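Local coordinates for DUF1436 domain-containing protein (Neisseria meningitidis, PDB 2GKP) that is of unknown function but belongs to the CDI immunity protein family, whose members typically protect cells against toxins of contact-dependent growth inhibition, at residues A[26-37]-A[61-70]; A[118-127]-A[139-148]. All blocks are in the same frame, centred on the assembly; numbering follows the deposited sequence. Where two conformers were deposited one is given.

From the N terminus, strand 11-18 is followed by the antiparallel hairpin of strands 23-30 and 34-45. The chain then runs through helix 51-63, whose end and following loop come back onto the hairpin, and contact 1 (26-37 with 61-70) closes that excursion. Contact 2 (118-127 with 139-148) opens only much later: strand 122-132 turns back as the short antiparallel strand 135-138, and strand 144-147 then pairs with the first part of 122-132. The two closures therefore follow in series, neither nested nor crossed. Their centres lie about 17 Å apart, yet both reach the same antiparallel sheet, and they meet directly where Leu62 CD1 packs 3.8 Å from Leu123 CD2.

Contact 1: A[26-37]-A[61-70]; sequences QTWSGFGRYAPD and ALANSRTFVY
Arg66 reaches across to Asp37 in the one salt bridge of this contact, a side-on grip in which two nitrogens share a single oxygen. Arg66 NE lies 2.9 Å from Asp37 OD2 and NH2 adds a second bond to the same atom, while NH2 to OD1 is weak. Carboxylate and guanidinium are nearly coplanar, their planes 20° apart. Asp37 holds CG anti to its backbone N (chi1 -175°), which turns the carboxylate toward the arginine. Ser29 OG donates a third bond to OD2, from the anti side at 2.6 Å, so this oxygen is held by three donors and would be expected to favour its charged form.

Among the hydrogen bonds, Ser29 OG works in both directions, since it also accepts Arg66 N at 2.9 Å. Ser65 OG donates to Trp28 O at 2.7 Å, and Thr27 OG1 reaches Ala61 O, the acceptor on the last turn of helix 51-63. A water spans Thr27 OG1 and Asn64 ND2. Tyr34 OH and Thr67 OG1 lie 2.7 Å apart, with the threonine oxygen in the plane of the ring at its edge.

The contact docks the loop after helix 51-63 onto the beta-hairpin of strands 23-30 and 34-45, where a single beta bridge joins Gly30 and Thr67. Gly30 N donates to Arg66 O and Phe68 N to Gly30 O, each at 2.9 Å. At Gly30 the backbone angles themselves call for glycine.

Apolar packing gathers at the hairpin tip, where Tyr70 CB makes an off-centre CH-pi contact with the Phe31 ring, 4.1 Å from its centroid.

Within 61-70 the Phe68 ring edge lies over a face of the Arg66 guanidinium; across the contact, Phe68 CE2 approaches the Gly30 backbone and CZ Ser29 CB. Phe68 also meets Phe78 of helix 73-79.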
loop_
_atom_site.group_PDB
_atom_site.type_symbol
_atom_site.label_atom_id
_atom_site.label_comp_id
_atom_site.label_asym_id
_atom_site.label_seq_id
_atom_site.Cartn_x
_atom_site.Cartn_y
_atom_site.Cartn_z
ATOM N N GLN A 26 -0.209 0.662 3.961
ATOM C CA GLN A 26 -0.380 -0.746 4.243
ATOM C C GLN A 26 0.812 -1.575 3.770
ATOM O O GLN A 26 1.196 -1.486 2.607
ATOM C CB GLN A 26 -1.651 -1.204 3.475
ATOM C CG GLN A 26 -2.028 -2.668 3.566
ATOM C CD GLN A 26 -2.426 -3.023 4.973
ATOM O OE1 GLN A 26 -3.321 -2.394 5.558
ATOM N NE2 GLN A 26 -1.783 -4.029 5.516
ATOM N N THR A 27 1.312 -2.472 4.620
ATOM C CA THR A 27 2.267 -3.499 4.168
ATOM C C THR A 27 1.592 -4.502 3.226
ATOM O O THR A 27 0.462 -4.911 3.478
ATOM C CB THR A 27 2.778 -4.292 5.393
ATOM O OG1 THR A 27 3.544 -3.398 6.196
ATOM C CG2 THR A 27 3.687 -5.470 4.978
ATOM N N TRP A 28 2.294 -4.872 2.145
ATOM C CA TRP A 28 1.865 -5.964 1.260
ATOM C C TRP A 28 2.845 -7.129 1.417
ATOM O O TRP A 28 4.025 -6.929 1.766
ATOM C CB TRP A 28 1.920 -5.463 -0.187
ATOM C CG TRP A 28 0.823 -4.544 -0.608
ATOM C CD1 TRP A 28 0.107 -3.661 0.185
ATOM C CD2 TRP A 28 0.365 -4.345 -1.934
ATOM N NE1 TRP A 28 -0.806 -2.962 -0.587
ATOM C CE2 TRP A 28 -0.660 -3.355 -1.886
ATOM C CE3 TRP A 28 0.689 -4.931 -3.167
ATOM C CZ2 TRP A 28 -1.357 -2.954 -3.021
ATOM C CZ3 TRP A 28 0.002 -4.504 -4.306
ATOM C CH2 TRP A 28 -1.009 -3.528 -4.214
ATOM N N SER A 29 2.369 -8.349 1.141
ATOM C CA SER A 29 3.213 -9.535 1.216
ATOM C C SER A 29 2.819 -10.472 0.090
ATOM O O SER A 29 1.852 -10.213 -0.648
ATOM C CB SER A 29 3.011 -10.244 2.569
ATOM O OG SER A 29 3.448 -9.398 3.638
ATOM N N GLY A 30 3.552 -11.589 -0.021
ATOM C CA GLY A 30 3.215 -12.543 -1.071
ATOM C C GLY A 30 4.408 -13.344 -1.502
ATOM O O GLY A 30 5.414 -13.434 -0.784
ATOM N N PHE A 31 4.273 -13.970 -2.675
ATOM C CA PHE A 31 5.381 -14.628 -3.336
ATOM C C PHE A 31 5.010 -14.568 -4.817
ATOM O O PHE A 31 3.901 -14.971 -5.201
ATOM C CB PHE A 31 5.537 -16.110 -2.917
ATOM C CG PHE A 31 6.454 -16.855 -3.830
ATOM C CD1 PHE A 31 7.843 -16.714 -3.697
ATOM C CD2 PHE A 31 5.935 -17.620 -4.895
ATOM C CE1 PHE A 31 8.718 -17.306 -4.602
ATOM C CE2 PHE A 31 6.793 -18.220 -5.798
ATOM C CZ PHE A 31 8.179 -18.101 -5.652
ATOM N N GLY A 32 5.930 -14.052 -5.632
ATOM C CA GLY A 32 5.670 -13.894 -7.058
ATOM C C GLY A 32 4.829 -12.685 -7.359
ATOM O O GLY A 32 5.223 -11.823 -8.138
ATOM N N ARG A 33 3.642 -12.635 -6.758
ATOM C CA ARG A 33 2.795 -11.450 -6.779
ATOM C C ARG A 33 2.446 -11.090 -5.335
ATOM O O ARG A 33 2.380 -11.984 -4.448
ATOM C CB ARG A 33 1.509 -11.676 -7.597
ATOM C CG ARG A 33 1.759 -12.072 -9.046
ATOM C CD ARG A 33 0.465 -12.232 -9.858
ATOM N NE ARG A 33 -0.013 -10.951 -10.378
ATOM C CZ ARG A 33 0.353 -10.399 -11.537
ATOM N NH1 ARG A 33 -0.204 -9.240 -11.920
ATOM N NH2 ARG A 33 1.286 -10.950 -12.316
ATOM N N TYR A 34 2.196 -9.788 -5.122
ATOM C CA TYR A 34 1.965 -9.274 -3.778
ATOM C C TYR A 34 0.600 -8.624 -3.618
ATOM O O TYR A 34 -0.048 -8.208 -4.598
ATOM C CB TYR A 34 3.084 -8.293 -3.399
ATOM C CG TYR A 34 4.403 -8.995 -3.209
ATOM C CD1 TYR A 34 4.932 -9.142 -1.932
ATOM C CD2 TYR A 34 5.103 -9.557 -4.276
ATOM C CE1 TYR A 34 6.146 -9.785 -1.738
ATOM C CE2 TYR A 34 6.325 -10.222 -4.064
ATOM C CZ TYR A 34 6.827 -10.329 -2.803
ATOM O OH TYR A 34 8.044 -10.980 -2.588
ATOM N N ALA A 35 0.184 -8.526 -2.363
ATOM C CA ALA A 35 -1.152 -7.997 -2.050
ATOM C C ALA A 35 -1.197 -7.506 -0.626
ATOM O O ALA A 35 -0.331 -7.862 0.177
ATOM C CB ALA A 35 -2.249 -9.051 -2.312
ATOM N N PRO A 36 -2.187 -6.662 -0.300
ATOM C CA PRO A 36 -2.266 -6.174 1.083
ATOM C C PRO A 36 -2.196 -7.311 2.093
ATOM O O PRO A 36 -2.873 -8.341 1.915
ATOM C CB PRO A 36 -3.633 -5.494 1.113
ATOM C CG PRO A 36 -3.801 -4.967 -0.284
ATOM C CD PRO A 36 -3.211 -6.046 -1.179
ATOM N N ASP A 37 -1.398 -7.133 3.141
ATOM C CA ASP A 37 -1.198 -8.199 4.148
ATOM C C ASP A 37 -1.879 -7.740 5.441
ATOM O O ASP A 37 -1.315 -6.934 6.206
ATOM C CB ASP A 37 0.291 -8.422 4.373
ATOM C CG ASP A 37 0.571 -9.578 5.307
ATOM O OD1 ASP A 37 -0.390 -10.094 5.887
ATOM O OD2 ASP A 37 1.750 -9.926 5.490
ATOM N N ALA A 61 6.318 0.289 6.588
ATOM C CA ALA A 61 5.417 -0.689 5.969
ATOM C C ALA A 61 6.160 -1.648 5.046
ATOM O O ALA A 61 5.919 -2.864 5.074
ATOM C CB ALA A 61 4.280 0.021 5.203
ATOM N N LEU A 62 7.084 -1.116 4.253
ATOM C CA LEU A 62 7.889 -1.958 3.382
ATOM C C LEU A 62 8.743 -2.926 4.186
ATOM O O LEU A 62 8.876 -4.077 3.784
ATOM C CB LEU A 62 8.784 -1.101 2.498
ATOM C CG LEU A 62 8.140 -0.306 1.347
ATOM C CD1 LEU A 62 9.029 0.810 0.858
ATOM C CD2 LEU A 62 7.815 -1.239 0.212
ATOM N N ALA A 63 9.300 -2.475 5.306
ATOM C CA ALA A 63 10.194 -3.346 6.093
ATOM C C ALA A 63 9.470 -4.574 6.603
ATOM O O ALA A 63 10.100 -5.630 6.848
ATOM C CB ALA A 63 10.816 -2.580 7.221
ATOM N N ASN A 64 8.162 -4.449 6.792
ATOM C CA ASN A 64 7.366 -5.577 7.258
ATOM C C ASN A 64 6.839 -6.494 6.143
ATOM O O ASN A 64 6.206 -7.504 6.421
ATOM C CB ASN A 64 6.168 -5.100 8.091
ATOM C CG ASN A 64 6.565 -4.650 9.460
ATOM O OD1 ASN A 64 7.528 -5.159 10.018
ATOM N ND2 ASN A 64 5.822 -3.716 10.026
ATOM N N SER A 65 7.100 -6.136 4.886
ATOM C CA SER A 65 6.621 -6.936 3.757
ATOM C C SER A 65 7.186 -8.357 3.780
ATOM O O SER A 65 8.419 -8.533 3.772
ATOM C CB SER A 65 6.998 -6.219 2.460
ATOM O OG SER A 65 6.643 -6.983 1.304
ATOM N N ARG A 66 6.297 -9.354 3.749
ATOM C CA ARG A 66 6.750 -10.748 3.859
ATOM C C ARG A 66 6.837 -11.380 2.466
ATOM O O ARG A 66 5.945 -11.181 1.608
ATOM C CB ARG A 66 5.820 -11.579 4.748
ATOM C CG ARG A 66 5.775 -11.129 6.178
ATOM C CD ARG A 66 4.857 -12.049 7.037
ATOM N NE ARG A 66 3.427 -11.979 6.728
ATOM C CZ ARG A 66 2.530 -12.918 7.040
ATOM N NH1 ARG A 66 2.898 -14.061 7.632
ATOM N NH2 ARG A 66 1.250 -12.759 6.756
ATOM N N THR A 67 7.907 -12.140 2.229
ATOM C CA THR A 67 7.990 -12.976 1.031
ATOM C C THR A 67 7.925 -14.422 1.486
ATOM O O THR A 67 8.753 -14.869 2.295
ATOM C CB THR A 67 9.307 -12.734 0.264
ATOM O OG1 THR A 67 9.325 -11.397 -0.242
ATOM C CG2 THR A 67 9.452 -13.706 -0.916
ATOM N N PHE A 68 6.898 -15.111 1.013
ATOM C CA PHE A 68 6.722 -16.533 1.394
ATOM C C PHE A 68 7.545 -17.450 0.516
ATOM O O PHE A 68 7.946 -17.066 -0.564
ATOM C CB PHE A 68 5.247 -16.940 1.348
ATOM C CG PHE A 68 4.352 -15.973 2.046
ATOM C CD1 PHE A 68 4.565 -15.690 3.388
ATOM C CD2 PHE A 68 3.328 -15.332 1.370
ATOM C CE1 PHE A 68 3.767 -14.779 4.048
ATOM C CE2 PHE A 68 2.539 -14.406 2.017
ATOM C CZ PHE A 68 2.759 -14.128 3.352
ATOM N N VAL A 69 7.799 -18.668 1.013
ATOM C CA VAL A 69 8.239 -19.785 0.188
ATOM C C VAL A 69 6.958 -20.355 -0.422
ATOM O O VAL A 69 5.974 -20.587 0.273
ATOM C CB VAL A 69 8.972 -20.823 1.071
ATOM C CG1 VAL A 69 9.146 -22.163 0.307
ATOM C CG2 VAL A 69 10.306 -20.237 1.513
ATOM N N TYR A 70 6.948 -20.539 -1.738
ATOM C CA TYR A 70 5.764 -21.037 -2.427
ATOM C C TYR A 70 5.254 -22.351 -1.803
ATOM O O TYR A 70 6.037 -23.268 -1.525
ATOM C CB TYR A 70 6.091 -21.281 -3.908
ATOM C CG TYR A 70 4.890 -21.789 -4.678
ATOM C CD1 TYR A 70 3.854 -20.921 -5.030
ATOM C CD2 TYR A 70 4.804 -23.133 -5.072
ATOM C CE1 TYR A 70 2.752 -21.359 -5.753
ATOM C CE2 TYR A 70 3.705 -23.570 -5.768
ATOM C CZ TYR A 70 2.697 -22.687 -6.129
ATOM O OH TYR A 70 1.593 -23.143 -6.822
HETATM O O HOH W 1 3.480 -2.490 8.833
#

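Contact 2: A[118-127]-A[139-148]; sequences LHNGCLKISP and IDADDVILSL. With EDO (1,2-ethanediol), chain C.
Ile125 and Val144 form a hydrogen-bonded pair between antiparallel strands 122-126 and 144-147, whose directions differ by 156°. Val144 N meets Ile125 O at 2.8 Å, and Ile125 N returns the bond to Val144 O. Leu123 and Leu146 repeat the pattern with a bond in each direction. One further bond, from Leu148 N to Gly121 O, extends the pairing to the type I' turn from His119 to Cys122, which joins strands 112-119 and 122-132 and where Gly121 takes a positive phi.

The side chain of Ile125 can be followed outward. Its CB sits 3.4 Å from Val144 O and also faces Val144 CB; CG1, beside the backbone N (chi1 -52°), stays 3.7 Å from that same oxygen. At the tip CD1 meets Leu146 CD1 at 4.0 Å, the two side chains slanting across each other. Beyond the strand pair, Ile125 packs on Ala162 and Val144 on Leu161, both of helix 152-164.

Lys124 points to the other face of the sheet, fully extended and alongside Ile145. Its CE passes 3.0 Å from Asp143 OD2, but NZ stays 4.1 Å away, too far for a salt bridge. Ser126 OG and Asp143 OD1 make a weak contact.

Past the strand end, Pro127 CG packs on Asp142 CB at 3.6 Å and meets Ile139 CD1 on the same ring atom. A water links Pro127 O with Ile139 N, and an ethanediol, probably from the crystallisation liquor, donates from O1 to Pro127 O.

Pairing here thus rests on backbone bonds and on aliphatic burial against the helix, whereas Lys124 and Asp143 carry opposite charges whose charged atoms do not touch, so any attraction between them would be long-range and would not fix a bond direction.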
loop_
_atom_site.group_PDB
_atom_site.type_symbol
_atom_site.label_atom_id
_atom_site.label_comp_id
_atom_site.label_asym_id
_atom_site.label_seq_id
_atom_site.Cartn_x
_atom_site.Cartn_y
_atom_site.Cartn_z
ATOM N N LEU A 118 9.971 -2.011 -3.591
ATOM C CA LEU A 118 11.403 -1.826 -3.336
ATOM C C LEU A 118 12.175 -3.087 -3.699
ATOM O O LEU A 118 11.830 -4.167 -3.269
ATOM C CB LEU A 118 11.604 -1.563 -1.848
ATOM C CG LEU A 118 13.065 -1.459 -1.343
ATOM C CD1 LEU A 118 13.786 -0.305 -2.008
ATOM C CD2 LEU A 118 13.040 -1.268 0.166
ATOM N N HIS A 119 13.255 -2.910 -4.446
ATOM C CA HIS A 119 14.094 -4.037 -4.853
ATOM C C HIS A 119 15.483 -3.496 -5.133
ATOM O O HIS A 119 15.631 -2.568 -5.932
ATOM C CB HIS A 119 13.529 -4.695 -6.118
ATOM C CG HIS A 119 14.327 -5.870 -6.584
ATOM N ND1 HIS A 119 15.273 -5.787 -7.580
ATOM C CD2 HIS A 119 14.336 -7.152 -6.156
ATOM C CE1 HIS A 119 15.809 -6.982 -7.770
ATOM N NE2 HIS A 119 15.270 -7.825 -6.910
ATOM N N ASN A 120 16.485 -4.037 -4.429
ATOM C CA ASN A 120 17.873 -3.589 -4.564
ATOM C C ASN A 120 18.010 -2.073 -4.546
ATOM O O ASN A 120 18.699 -1.454 -5.377
ATOM C CB ASN A 120 18.504 -4.189 -5.825
ATOM C CG ASN A 120 18.651 -5.704 -5.737
ATOM O OD1 ASN A 120 18.566 -6.297 -4.658
ATOM N ND2 ASN A 120 18.849 -6.347 -6.891
ATOM N N GLY A 121 17.342 -1.493 -3.557
ATOM C CA GLY A 121 17.480 -0.086 -3.280
ATOM C C GLY A 121 16.622 0.800 -4.166
ATOM O O GLY A 121 16.556 1.971 -3.921
ATOM N N CYS A 122 15.959 0.243 -5.176
ATOM C CA CYS A 122 15.170 1.033 -6.092
ATOM C C CYS A 122 13.716 1.035 -5.654
ATOM O O CYS A 122 13.148 -0.034 -5.462
ATOM C CB CYS A 122 15.252 0.452 -7.499
ATOM S SG CYS A 122 14.391 1.453 -8.695
ATOM N N LEU A 123 13.154 2.237 -5.519
ATOM C CA LEU A 123 11.733 2.403 -5.153
ATOM C C LEU A 123 10.911 2.753 -6.389
ATOM O O LEU A 123 11.097 3.839 -6.960
ATOM C CB LEU A 123 11.576 3.520 -4.117
ATOM C CG LEU A 123 12.119 3.178 -2.748
ATOM C CD1 LEU A 123 12.360 4.467 -1.982
ATOM C CD2 LEU A 123 11.090 2.294 -2.031
ATOM N N LYS A 124 9.999 1.864 -6.797
ATOM C CA LYS A 124 9.065 2.140 -7.880
ATOM C C LYS A 124 7.707 2.520 -7.242
ATOM O O LYS A 124 7.080 1.680 -6.580
ATOM C CB LYS A 124 8.918 0.911 -8.788
ATOM C CG LYS A 124 7.954 1.098 -9.991
ATOM C CD LYS A 124 7.926 -0.166 -10.825
ATOM C CE LYS A 124 6.955 -0.113 -11.981
ATOM N NZ LYS A 124 7.117 -1.373 -12.718
ATOM N N ILE A 125 7.300 3.779 -7.431
ATOM C CA ILE A 125 6.081 4.288 -6.784
ATOM C C ILE A 125 5.069 4.552 -7.900
ATOM O O ILE A 125 5.275 5.438 -8.718
ATOM C CB ILE A 125 6.361 5.556 -5.945
ATOM C CG1 ILE A 125 7.541 5.335 -4.953
ATOM C CG2 ILE A 125 5.117 6.011 -5.230
ATOM C CD1 ILE A 125 8.071 6.652 -4.272
ATOM N N SER A 126 4.010 3.754 -7.941
ATOM C CA SER A 126 3.141 3.706 -9.124
ATOM C C SER A 126 1.743 4.197 -8.815
ATOM O O SER A 126 1.080 3.661 -7.925
ATOM C CB SER A 126 2.997 2.273 -9.616
ATOM O OG SER A 126 4.248 1.729 -10.034
ATOM N N PRO A 127 1.278 5.189 -9.575
ATOM C CA PRO A 127 -0.098 5.673 -9.440
ATOM C C PRO A 127 -1.059 4.690 -10.117
ATOM O O PRO A 127 -0.627 3.679 -10.677
ATOM C CB PRO A 127 -0.054 7.011 -10.184
ATOM C CG PRO A 127 0.980 6.757 -11.257
ATOM C CD PRO A 127 2.029 5.911 -10.618
ATOM N N ILE A 139 -1.973 2.897 -14.772
ATOM C CA ILE A 139 -2.044 3.891 -15.834
ATOM C C ILE A 139 -0.680 3.959 -16.524
ATOM O O ILE A 139 0.200 3.165 -16.196
ATOM C CB ILE A 139 -2.538 5.247 -15.332
ATOM C CG1 ILE A 139 -1.685 5.739 -14.162
ATOM C CG2 ILE A 139 -4.012 5.099 -14.898
ATOM C CD1 ILE A 139 -1.938 7.174 -13.820
ATOM N N ASP A 140 -0.498 4.877 -17.463
ATOM C CA ASP A 140 0.674 4.766 -18.355
ATOM C C ASP A 140 1.826 5.669 -18.118
ATOM O O ASP A 140 1.664 6.875 -18.194
ATOM C CB ASP A 140 0.183 4.909 -19.782
ATOM C CG ASP A 140 -0.705 3.776 -20.146
ATOM O OD1 ASP A 140 -0.385 2.665 -19.691
ATOM O OD2 ASP A 140 -1.708 3.968 -20.852
ATOM N N ALA A 141 3.012 5.098 -17.864
ATOM C CA ALA A 141 4.251 5.898 -17.837
ATOM C C ALA A 141 4.188 7.056 -16.837
ATOM O O ALA A 141 4.693 8.141 -17.109
ATOM C CB ALA A 141 4.569 6.385 -19.270
ATOM N N ASP A 142 3.547 6.833 -15.682
ATOM C CA ASP A 142 3.505 7.867 -14.650
ATOM C C ASP A 142 4.212 7.527 -13.333
ATOM O O ASP A 142 4.004 8.217 -12.338
ATOM C CB ASP A 142 2.052 8.263 -14.333
ATOM C CG ASP A 142 1.576 9.409 -15.147
ATOM O OD1 ASP A 142 2.384 10.322 -15.407
ATOM O OD2 ASP A 142 0.386 9.395 -15.489
ATOM N N ASP A 143 5.080 6.520 -13.320
ATOM C CA ASP A 143 5.718 6.124 -12.056
ATOM C C ASP A 143 6.661 7.178 -11.516
ATOM O O ASP A 143 7.278 7.926 -12.278
ATOM C CB ASP A 143 6.496 4.803 -12.229
ATOM C CG ASP A 143 5.617 3.618 -12.533
ATOM O OD1 ASP A 143 4.413 3.685 -12.349
ATOM O OD2 ASP A 143 6.170 2.574 -12.940
ATOM N N VAL A 144 6.793 7.234 -10.192
ATOM C CA VAL A 144 7.835 8.054 -9.550
ATOM C C VAL A 144 8.928 7.086 -9.083
ATOM O O VAL A 144 8.661 6.166 -8.331
ATOM C CB VAL A 144 7.262 8.832 -8.354
ATOM C CG1 VAL A 144 8.323 9.533 -7.604
ATOM C CG2 VAL A 144 6.161 9.804 -8.777
ATOM N N ILE A 145 10.153 7.267 -9.580
ATOM C CA ILE A 145 11.244 6.324 -9.323
ATOM C C ILE A 145 12.230 7.030 -8.376
ATOM O O ILE A 145 12.817 8.067 -8.736
ATOM C CB ILE A 145 11.973 5.919 -10.665
ATOM C CG1 ILE A 145 10.991 5.343 -11.686
ATOM C CG2 ILE A 145 13.147 4.962 -10.394
ATOM C CD1 ILE A 145 10.183 4.128 -11.257
ATOM N N LEU A 146 12.403 6.472 -7.170
ATOM C CA LEU A 146 13.359 6.971 -6.187
ATOM C C LEU A 146 14.228 5.812 -5.703
ATOM O O LEU A 146 14.273 4.750 -6.321
ATOM C CB LEU A 146 12.638 7.636 -5.014
ATOM C CG LEU A 146 11.841 8.899 -5.382
ATOM C CD1 LEU A 146 11.034 9.377 -4.217
ATOM C CD2 LEU A 146 12.744 10.006 -5.859
ATOM N N SER A 147 14.953 6.019 -4.621
ATOM C CA SER A 147 15.795 4.944 -4.131
ATOM C C SER A 147 16.074 5.126 -2.653
ATOM O O SER A 147 15.708 6.137 -2.055
ATOM C CB SER A 147 17.098 4.854 -4.941
ATOM O OG SER A 147 18.038 5.731 -4.384
ATOM N N LEU A 148 16.749 4.150 -2.066
ATOM C CA LEU A 148 17.127 4.247 -0.655
ATOM C C LEU A 148 18.220 5.290 -0.406
ATOM O O LEU A 148 18.539 5.594 0.743
ATOM C CB LEU A 148 17.528 2.881 -0.077
ATOM C CG LEU A 148 16.407 1.827 -0.034
ATOM C CD1 LEU A 148 17.012 0.549 0.530
ATOM C CD2 LEU A 148 15.242 2.352 0.845
HETATM C C1 EDO C . -1.149 1.497 -8.060
HETATM O O1 EDO C . -0.516 1.017 -9.259
HETATM C C2 EDO C . -2.388 0.639 -7.780
HETATM O O2 EDO C . -2.719 0.473 -6.396
HETATM O O HOH W 2 0.373 2.981 -13.027
#